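Local coordinates for putative sensory box/GGDEF family protein (Vibrio parahaemolyticus, PDB 3LID) that probably makes cyclic di-GMP from two GTP molecules in its cytoplasmic GGDEF domain, under control of the extracellular PDC-fold sensor domain to which these residues belong, at residues 76-81 against 175-180; 135-140 against 146-151. All coordinates share one frame; numbering follows the deposited sequence.

Contact 1 of 2, residues 76-81 against 175-180; sequences QKLYKQ and EYLSSL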
ATOM      1  N   GLN A  76      13.359  -4.557   5.365  1.00 15.57           N
ATOM      2  CA  GLN A  76      12.096  -3.818   5.506  1.00 15.75           C
ATOM      3  C   GLN A  76      10.851  -4.577   4.987  1.00 14.96           C
ATOM      4  O   GLN A  76       9.755  -4.284   5.461  1.00 15.83           O
ATOM      5  CB  GLN A  76      12.208  -2.446   4.805  1.00 15.85           C
ATOM      6  CG  GLN A  76      13.147  -1.520   5.550  1.00 18.33           C
ATOM      7  CD  GLN A  76      12.563  -1.140   6.915  1.00 18.12           C
ATOM      8  OE1 GLN A  76      13.093  -1.531   7.980  1.00 25.12           O
ATOM      9  NE2 GLN A  76      11.473  -0.497   6.893  1.00 16.77           N
ATOM     10  N   LYS A  77      11.033  -5.404   3.954  1.00 15.28           N
ATOM     11  CA  LYS A  77      10.048  -6.337   3.335  1.00 15.06           C
ATOM     12  C   LYS A  77       8.910  -5.637   2.539  1.00 14.40           C
ATOM     13  O   LYS A  77       8.350  -6.271   1.634  1.00 16.59           O
ATOM     14  CB  LYS A  77       9.419  -7.313   4.351  1.00 15.01           C
ATOM     15  CG  LYS A  77      10.543  -8.045   5.078  1.00 17.88           C
ATOM     16  CD  LYS A  77       9.889  -8.975   6.122  1.00 24.94           C
ATOM     17  CE  LYS A  77      10.918  -9.440   7.094  1.00 34.91           C
ATOM     18  NZ  LYS A  77      11.683 -10.496   6.481  1.00 43.26           N
ATOM     19  N   LEU A  78       8.594  -4.382   2.865  1.00 14.40           N
ATOM     20  CA  LEU A  78       7.434  -3.768   2.274  1.00 15.51           C
ATOM     21  C   LEU A  78       7.706  -3.049   0.941  1.00 16.23           C
ATOM     22  O   LEU A  78       6.756  -2.532   0.330  1.00 17.74           O
ATOM     23  CB  LEU A  78       6.751  -2.757   3.240  1.00 16.57           C
ATOM     24  CG  LEU A  78       7.679  -1.666   3.816  1.00 18.69           C
ATOM     25  CD1 LEU A  78       7.678  -0.569   2.848  1.00 27.19           C
ATOM     26  CD2 LEU A  78       7.104  -1.120   5.185  1.00 25.98           C
ATOM     27  N   TYR A  79       8.960  -3.030   0.530  1.00 15.86           N
ATOM     28  CA  TYR A  79       9.296  -2.472  -0.829  1.00 16.22           C
ATOM     29  C   TYR A  79       9.425  -3.566  -1.863  1.00 16.08           C
ATOM     30  O   TYR A  79      10.232  -4.474  -1.688  1.00 18.93           O
ATOM     31  CB  TYR A  79      10.586  -1.644  -0.802  1.00 16.02           C
ATOM     32  CG  TYR A  79      10.533  -0.556   0.214  1.00 15.36           C
ATOM     33  CD1 TYR A  79       9.781   0.583  -0.015  1.00 15.05           C
ATOM     34  CD2 TYR A  79      11.197  -0.693   1.468  1.00 15.73           C
ATOM     35  CE1 TYR A  79       9.696   1.602   0.929  1.00 15.37           C
ATOM     36  CE2 TYR A  79      11.123   0.335   2.404  1.00 16.94           C
ATOM     37  CZ  TYR A  79      10.325   1.438   2.154  1.00 17.65           C
ATOM     38  OH  TYR A  79      10.236   2.448   3.087  1.00 17.86           O
ATOM     39  N   LYS A  80       8.577  -3.512  -2.888  1.00 14.93           N
ATOM     40  CA  LYS A  80       8.631  -4.456  -3.979  1.00 16.96           C
ATOM     41  C   LYS A  80       9.770  -4.059  -4.982  1.00 15.14           C
ATOM     42  O   LYS A  80      10.380  -4.911  -5.592  1.00 16.21           O
ATOM     43  CB  LYS A  80       7.265  -4.491  -4.641  1.00 18.94           C
ATOM     44  CG  LYS A  80       7.218  -5.600  -5.681  1.00 27.93           C
ATOM     45  CD  LYS A  80       5.792  -6.116  -5.822  1.00 35.55           C
ATOM     46  CE  LYS A  80       5.743  -7.300  -6.747  1.00 43.50           C
ATOM     47  NZ  LYS A  80       6.032  -6.844  -8.138  1.00 44.85           N
ATOM     48  N   GLN A  81      10.074  -2.781  -5.053  1.00 13.26           N
ATOM     49  CA  GLN A  81      11.208  -2.318  -5.846  1.00 13.72           C
ATOM     50  C   GLN A  81      11.777  -1.109  -5.214  1.00 12.81           C
ATOM     51  O   GLN A  81      11.076  -0.378  -4.562  1.00 14.40           O
ATOM     52  CB  GLN A  81      10.722  -1.812  -7.266  1.00 14.41           C
ATOM     53  CG  GLN A  81      10.048  -2.918  -8.068  1.00 19.35           C
ATOM     54  CD  GLN A  81       9.647  -2.381  -9.443  1.00 23.50           C
ATOM     55  OE1 GLN A  81       8.467  -2.033  -9.707  1.00 23.30           O
ATOM     56  NE2 GLN A  81      10.644  -2.246 -10.297  1.00 17.68           N
ATOM     57  N   GLU A 175      -0.092  -5.163  -1.480  1.00 16.92           N
ATOM     58  CA  GLU A 175      -0.482  -6.541  -1.220  1.00 18.62           C
ATOM     59  C   GLU A 175       0.233  -7.135   0.002  1.00 17.75           C
ATOM     60  O   GLU A 175      -0.354  -7.826   0.814  1.00 17.69           O
ATOM     61  CB  GLU A 175      -0.147  -7.366  -2.462  1.00 18.98           C
ATOM     62  CG  GLU A 175      -0.386  -8.889  -2.269  1.00 25.59           C
ATOM     63  CD  GLU A 175      -0.017  -9.663  -3.543  1.00 36.81           C
ATOM     64  OE1 GLU A 175       1.091  -9.425  -4.071  1.00 35.03           O
ATOM     65  OE2 GLU A 175      -0.832 -10.471  -4.025  1.00 35.53           O
ATOM     66  N   TYR A 176       1.526  -6.855   0.113  1.00 17.06           N
ATOM     67  CA  TYR A 176       2.273  -7.300   1.285  1.00 16.14           C
ATOM     68  C   TYR A 176       1.646  -6.638   2.553  1.00 15.90           C
ATOM     69  O   TYR A 176       1.424  -7.362   3.557  1.00 15.82           O
ATOM     70  CB  TYR A 176       3.740  -6.817   1.184  1.00 16.84           C
ATOM     71  CG  TYR A 176       4.483  -7.047   2.437  1.00 16.06           C
ATOM     72  CD1 TYR A 176       4.957  -8.339   2.749  1.00 18.84           C
ATOM     73  CD2 TYR A 176       4.692  -5.975   3.352  1.00 17.49           C
ATOM     74  CE1 TYR A 176       5.599  -8.586   3.958  1.00 20.44           C
ATOM     75  CE2 TYR A 176       5.338  -6.229   4.594  1.00 17.51           C
ATOM     76  CZ  TYR A 176       5.779  -7.497   4.849  1.00 18.22           C
ATOM     77  OH  TYR A 176       6.405  -7.685   6.102  1.00 21.90           O
ATOM     78  N   LEU A 177       1.469  -5.312   2.525  1.00 15.20           N
ATOM     79  CA  LEU A 177       0.964  -4.643   3.714  1.00 16.22           C
ATOM     80  C   LEU A 177      -0.415  -5.234   4.080  1.00 17.33           C
ATOM     81  O   LEU A 177      -0.701  -5.398   5.260  1.00 17.12           O
ATOM     82  CB  LEU A 177       0.780  -3.159   3.564  1.00 17.13           C
ATOM     83  CG  LEU A 177       2.148  -2.463   3.549  1.00 19.38           C
ATOM     84  CD1 LEU A 177       1.849  -0.919   3.289  1.00 17.56           C
ATOM     85  CD2 LEU A 177       2.934  -2.707   4.869  1.00 19.58           C
ATOM     86  N   SER A 178      -1.283  -5.464   3.073  1.00 16.22           N
ATOM     87  CA  SER A 178      -2.602  -6.103   3.328  1.00 18.05           C
ATOM     88  C   SER A 178      -2.452  -7.451   3.983  1.00 17.96           C
ATOM     89  O   SER A 178      -3.201  -7.771   4.924  1.00 18.35           O
ATOM     90  CB  SER A 178      -3.388  -6.255   1.989  1.00 17.09           C
ATOM     91  OG  SER A 178      -3.598  -4.930   1.553  1.00 26.64           O
ATOM     92  N   SER A 179      -1.532  -8.264   3.479  1.00 19.19           N
ATOM     93  CA  SER A 179      -1.292  -9.588   4.010  1.00 20.14           C
ATOM     94  C   SER A 179      -0.803  -9.481   5.456  1.00 20.53           C
ATOM     95  O   SER A 179      -1.167 -10.280   6.296  1.00 20.99           O
ATOM     96  CB  SER A 179      -0.230 -10.317   3.153  1.00 21.61           C
ATOM     97  OG  SER A 179       0.146 -11.575   3.755  1.00 28.88           O
ATOM     98  N   LEU A 180      -0.039  -8.445   5.759  1.00 16.25           N
ATOM     99  CA  LEU A 180       0.568  -8.284   7.095  1.00 16.96           C
ATOM    100  C   LEU A 180      -0.476  -7.770   8.091  1.00 19.13           C
ATOM    101  O   LEU A 180      -0.481  -8.210   9.261  1.00 20.94           O
ATOM    102  CB  LEU A 180       1.743  -7.252   6.998  1.00 16.33           C
ATOM    103  CG  LEU A 180       2.530  -6.911   8.246  1.00 19.12           C
ATOM    104  CD1 LEU A 180       3.378  -8.153   8.635  1.00 26.91           C
ATOM    105  CD2 LEU A 180       3.398  -5.679   7.990  1.00 21.80           C
TER

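Contact 2 of 2, residues 135-140 against 146-151; sequences IELERD and YPLSPS. With PO4 (phosphate ion), chain C; EDO (1,2-ethanediol), chain H.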
ATOM      1  N   ILE A 135      -1.955   5.144  -4.884  1.00 16.81           N
ATOM      2  CA  ILE A 135      -1.839   3.700  -5.147  1.00 15.32           C
ATOM      3  C   ILE A 135      -2.274   3.374  -6.577  1.00 15.42           C
ATOM      4  O   ILE A 135      -3.304   3.864  -7.037  1.00 17.72           O
ATOM      5  CB  ILE A 135      -2.702   2.925  -4.130  1.00 16.45           C
ATOM      6  CG1 ILE A 135      -2.012   3.077  -2.748  1.00 15.35           C
ATOM      7  CG2 ILE A 135      -2.732   1.420  -4.520  1.00 17.17           C
ATOM      8  CD1 ILE A 135      -2.964   2.625  -1.580  1.00 17.81           C
ATOM      9  N   GLU A 136      -1.419   2.626  -7.294  1.00 14.90           N
ATOM     10  CA  GLU A 136      -1.621   2.374  -8.738  1.00 15.00           C
ATOM     11  C   GLU A 136      -0.888   1.102  -9.077  1.00 14.85           C
ATOM     12  O   GLU A 136       0.220   0.816  -8.534  1.00 14.86           O
ATOM     13  CB  GLU A 136      -0.985   3.534  -9.510  1.00 17.91           C
ATOM     14  CG  GLU A 136      -0.984   3.356 -10.990  1.00 18.94           C
ATOM     15  CD  GLU A 136      -0.400   4.634 -11.613  1.00 21.19           C
ATOM     16  OE1 GLU A 136      -1.107   5.646 -11.681  1.00 18.59           O
ATOM     17  OE2 GLU A 136       0.768   4.646 -12.032  1.00 21.66           O
ATOM     18  N   LEU A 137      -1.506   0.320  -9.953  1.00 13.82           N
ATOM     19  CA  LEU A 137      -0.908  -1.009 -10.286  1.00 13.38           C
ATOM     20  C   LEU A 137       0.410  -0.792 -11.045  1.00 14.82           C
ATOM     21  O   LEU A 137       0.559   0.144 -11.831  1.00 15.77           O
ATOM     22  CB  LEU A 137      -1.871  -1.749 -11.230  1.00 14.43           C
ATOM     23  CG  LEU A 137      -3.207  -2.056 -10.542  1.00 14.60           C
ATOM     24  CD1 LEU A 137      -4.277  -2.646 -11.466  1.00 15.41           C
ATOM     25  CD2 LEU A 137      -2.951  -3.053  -9.427  1.00 14.91           C
ATOM     26  N   GLU A 138       1.344  -1.688 -10.810  1.00 14.28           N
ATOM     27  CA  GLU A 138       2.617  -1.687 -11.590  1.00 13.84           C
ATOM     28  C   GLU A 138       2.437  -2.054 -13.070  1.00 14.91           C
ATOM     29  O   GLU A 138       1.552  -2.865 -13.411  1.00 14.55           O
ATOM     30  CB  GLU A 138       3.553  -2.659 -10.978  1.00 15.42           C
ATOM     31  CG  GLU A 138       4.023  -2.116  -9.596  1.00 16.94           C
ATOM     32  CD  GLU A 138       5.094  -2.982  -8.903  1.00 20.17           C
ATOM     33  OE1 GLU A 138       5.234  -4.146  -9.258  1.00 22.30           O
ATOM     34  OE2 GLU A 138       5.853  -2.514  -7.961  1.00 25.70           O
ATOM     35  N   ARG A 139       3.281  -1.455 -13.901  1.00 16.25           N
ATOM     36  CA  ARG A 139       3.271  -1.800 -15.334  1.00 15.04           C
ATOM     37  C   ARG A 139       4.716  -2.004 -15.837  1.00 16.28           C
ATOM     38  O   ARG A 139       5.680  -1.480 -15.252  1.00 16.10           O
ATOM     39  CB  ARG A 139       2.662  -0.636 -16.144  1.00 15.61           C
ATOM     40  CG  ARG A 139       1.117  -0.487 -15.869  1.00 18.49           C
ATOM     41  CD  ARG A 139       0.434   0.678 -16.655  1.00 19.40           C
ATOM     42  NE  ARG A 139      -1.009   0.622 -16.330  1.00 18.53           N
ATOM     43  CZ  ARG A 139      -1.999   0.103 -17.042  1.00 20.47           C
ATOM     44  NH1 ARG A 139      -1.815  -0.465 -18.252  1.00 20.92           N
ATOM     45  NH2 ARG A 139      -3.257   0.182 -16.522  1.00 20.76           N
ATOM     46  N   ASP A 140       4.806  -2.741 -16.967  1.00 16.34           N
ATOM     47  CA  ASP A 140       6.088  -2.963 -17.723  1.00 16.43           C
ATOM     48  C   ASP A 140       5.748  -2.548 -19.147  1.00 15.64           C
ATOM     49  O   ASP A 140       4.867  -3.156 -19.765  1.00 16.88           O
ATOM     50  CB  ASP A 140       6.412  -4.470 -17.818  1.00 18.63           C
ATOM     51  CG  ASP A 140       6.659  -5.141 -16.515  1.00 27.20           C
ATOM     52  OD1 ASP A 140       7.268  -4.536 -15.587  1.00 27.13           O
ATOM     53  OD2 ASP A 140       6.344  -6.371 -16.444  1.00 28.41           O
ATOM     54  N   TYR A 146       1.288  -8.821 -14.033  1.00 17.16           N
ATOM     55  CA  TYR A 146       0.454  -9.827 -13.328  1.00 18.10           C
ATOM     56  C   TYR A 146       1.366 -10.800 -12.656  1.00 20.92           C
ATOM     57  O   TYR A 146       2.398 -11.201 -13.256  1.00 22.95           O
ATOM     58  CB  TYR A 146      -0.408 -10.595 -14.348  1.00 18.71           C
ATOM     59  CG  TYR A 146      -1.491  -9.778 -14.982  1.00 19.89           C
ATOM     60  CD1 TYR A 146      -2.775  -9.739 -14.404  1.00 18.49           C
ATOM     61  CD2 TYR A 146      -1.260  -9.014 -16.126  1.00 17.43           C
ATOM     62  CE1 TYR A 146      -3.810  -9.000 -14.974  1.00 16.09           C
ATOM     63  CE2 TYR A 146      -2.305  -8.273 -16.716  1.00 18.97           C
ATOM     64  CZ  TYR A 146      -3.585  -8.242 -16.084  1.00 15.58           C
ATOM     65  OH  TYR A 146      -4.574  -7.523 -16.703  1.00 20.82           O
ATOM     66  N   PRO A 147       0.981 -11.305 -11.472  1.00 22.07           N
ATOM     67  CA  PRO A 147      -0.293 -10.924 -10.808  1.00 20.65           C
ATOM     68  C   PRO A 147      -0.280  -9.442 -10.479  1.00 19.52           C
ATOM     69  O   PRO A 147       0.781  -8.834 -10.179  1.00 17.41           O
ATOM     70  CB  PRO A 147      -0.297 -11.701  -9.465  1.00 22.56           C
ATOM     71  CG  PRO A 147       0.961 -12.622  -9.452  1.00 25.60           C
ATOM     72  CD  PRO A 147       1.825 -12.260 -10.693  1.00 24.09           C
ATOM     73  N   LEU A 148      -1.490  -8.893 -10.413  1.00 17.70           N
ATOM     74  CA  LEU A 148      -1.651  -7.458 -10.261  1.00 16.26           C
ATOM     75  C   LEU A 148      -1.007  -7.003  -8.998  1.00 18.00           C
ATOM     76  O   LEU A 148      -1.119  -7.649  -7.950  1.00 18.46           O
ATOM     77  CB  LEU A 148      -3.123  -7.074 -10.251  1.00 15.83           C
ATOM     78  CG  LEU A 148      -3.789  -7.449 -11.568  1.00 17.18           C
ATOM     79  CD1 LEU A 148      -5.309  -7.027 -11.495  1.00 18.19           C
ATOM     80  CD2 LEU A 148      -3.210  -6.680 -12.730  1.00 16.18           C
ATOM     81  N   SER A 149      -0.378  -5.853  -9.103  1.00 16.89           N
ATOM     82  CA  SER A 149       0.532  -5.348  -8.068  1.00 19.14           C
ATOM     83  C   SER A 149       0.310  -3.883  -7.691  1.00 16.86           C
ATOM     84  O   SER A 149       0.942  -2.967  -8.279  1.00 17.19           O
ATOM     85  CB  SER A 149       1.972  -5.604  -8.576  1.00 21.21           C
ATOM     86  OG  SER A 149       2.947  -5.021  -7.720  1.00 29.30           O
ATOM     87  N   PRO A 150      -0.619  -3.607  -6.728  1.00 17.10           N
ATOM     88  CA  PRO A 150      -0.900  -2.234  -6.336  1.00 15.54           C
ATOM     89  C   PRO A 150       0.281  -1.660  -5.496  1.00 16.53           C
ATOM     90  O   PRO A 150       0.735  -2.327  -4.509  1.00 16.12           O
ATOM     91  CB  PRO A 150      -2.221  -2.318  -5.476  1.00 16.41           C
ATOM     92  CG  PRO A 150      -2.153  -3.759  -4.911  1.00 17.91           C
ATOM     93  CD  PRO A 150      -1.387  -4.621  -5.988  1.00 19.05           C
ATOM     94  N   SER A 151       0.816  -0.531  -5.945  1.00 14.92           N
ATOM     95  CA  SER A 151       2.021   0.065  -5.307  1.00 14.35           C
ATOM     96  C   SER A 151       1.752   1.495  -4.986  1.00 14.31           C
ATOM     97  O   SER A 151       1.084   2.201  -5.745  1.00 14.10           O
ATOM     98  CB  SER A 151       3.265   0.136  -6.266  1.00 17.63           C
ATOM     99  OG  SER A 151       3.898  -1.072  -6.455  1.00 31.60           O
TER
HETATM  100  P   PO4 C 321       6.143   0.749 -11.982  1.00 15.25           P
HETATM  101  O1  PO4 C 321       6.734  -0.667 -11.847  1.00 15.66           O
HETATM  102  O2  PO4 C 321       7.057   1.417 -13.018  1.00 14.86           O
HETATM  103  O3  PO4 C 321       6.218   1.522 -10.697  1.00 15.83           O
HETATM  104  O4  PO4 C 321       4.713   0.682 -12.507  1.00 15.42           O
HETATM  105  C1  EDO H   5      -6.292  -0.066  -8.760  1.00 19.71           C
HETATM  106  O1  EDO H   5      -7.571  -0.072  -8.010  1.00 19.81           O
HETATM  107  C2  EDO H   5      -5.171   0.177  -7.767  1.00 16.55           C
HETATM  108  O2  EDO H   5      -5.253   1.531  -7.299  1.00 19.35           O
HETATM  109  O   HOH W   1       0.044  -4.678 -11.627  1.00 17.03           O

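Contact 1 of 2, residues 76-81 against 175-180
The phenol ring of Y176 lies against the backbone of K77 and L78, where the chain leaves helix 59-76 and enters strand 79-86. The carbonyl O of K77 sits 3.9 Å above the plane of the Y176 ring, over its centre, and on the same side K77 CB stands above the hydroxyl end. There K77 CB is 3.5 Å from Y176 OH, and CD also touches the oxygen. Further round, L78 meets the ring obliquely: its CA is 3.7 Å from Y176 CD2, and its CB is 3.8 Å from the same atom. Lysine suits this partly exposed place because its methylenes can pack on an aromatic group while the ammonium end leads away from the helix.

L78 also joins the two elements through carbon alone, its CB lying 4.2 Å from L177 CD2. The chi1 of L78, 54°, sets CG between the backbone N and the carbonyl carbon and takes the branch away from Y176, so that CD1 lies over the centre of the Y79 ring. On the helix, Y176 has CG anti to its N (chi1 171°), which extends the ring toward the turn; F99 meets it edge-to-face.

Farther out, D173 accepts a bond from Y176 N through OD1 and pairs by backbone with L78, fixing the start of helix 174-181 beside the turn. K77 itself has positive phi (71°), the conformation that ends helix 59-76. The contact thus packs the helix-to-strand corner of one PDC sheet on the short helix that leads from strand 163-173 of that sheet to the second sheet, beginning at 183-184; L177 also touches F255.

Contact 2 of 2, residues 135-140 against 146-151
E136 and S151 form an antiparallel hydrogen-bonded pair, E136 N to S151 O and S151 N to E136 O both 3.0 Å, and E138 N continues the pairing to S149 O at 2.9 Å. Between these bonds L137 and P150 make a non-hydrogen-bonded pair with their CA atoms 4.1 Å apart. Proline is tolerated because at such a position the backbone N is not called on to donate across. A water accepts from S149 N and donates to E138 O, bridging the strands.

On the L137 and P150 face the packing is apolar: L137 CD2 lies 4.1 Å from P150 CB and also touches L148 CB, while I135 CG2 is 3.9 Å from P150 CB. Ethanediol O2, probably from the crystallisation liquor as is the phosphate, donates to I135 O, with its carbons near L137 CG.

The buried E138 carboxylate spans two serines, with weak bonds from S149 OG to OE1 and from S151 OG to OE2, each 2.9 Å. Its chain is extended beyond CG, which carries both oxygens across. Stronger partners lie outside: K80 forms a salt bridge to OE1, and N171 ND2 donates to OE2. This company would probably keep the carboxylate ionised. E136 sends OE2 to R116.

R139 N donates to phosphate O4 (2.9 Å, 162° at the hydrogen); K113, R116, R83, R153, Y118 and N171 also hold this ion. This is an inner strand pair of a PDC domain's antiparallel sheet, where 131-140 begins to pair with 150-160, beside an anion-binding pocket consistent with the ligand sites of such sensors.

How the contacts relate
Both contacts reach the same antiparallel sheet, contact 1 at the turn leading into strand 79-86 and contact 2 through strands 131-140 and 150-160, with strand 163-173 between them and their centres about 13 Å apart. Contact 2 is the more buried and relies on backbone pairing and a buried carboxylate; contact 1 is partly buried, smaller, and held by aromatic and aliphatic packing of a helix against a turn. They meet through the K80 salt bridge, and the K80 chain also packs near S149. K80, at the corner just after the packed turn, thus gives the E138 carboxylate a cationic partner.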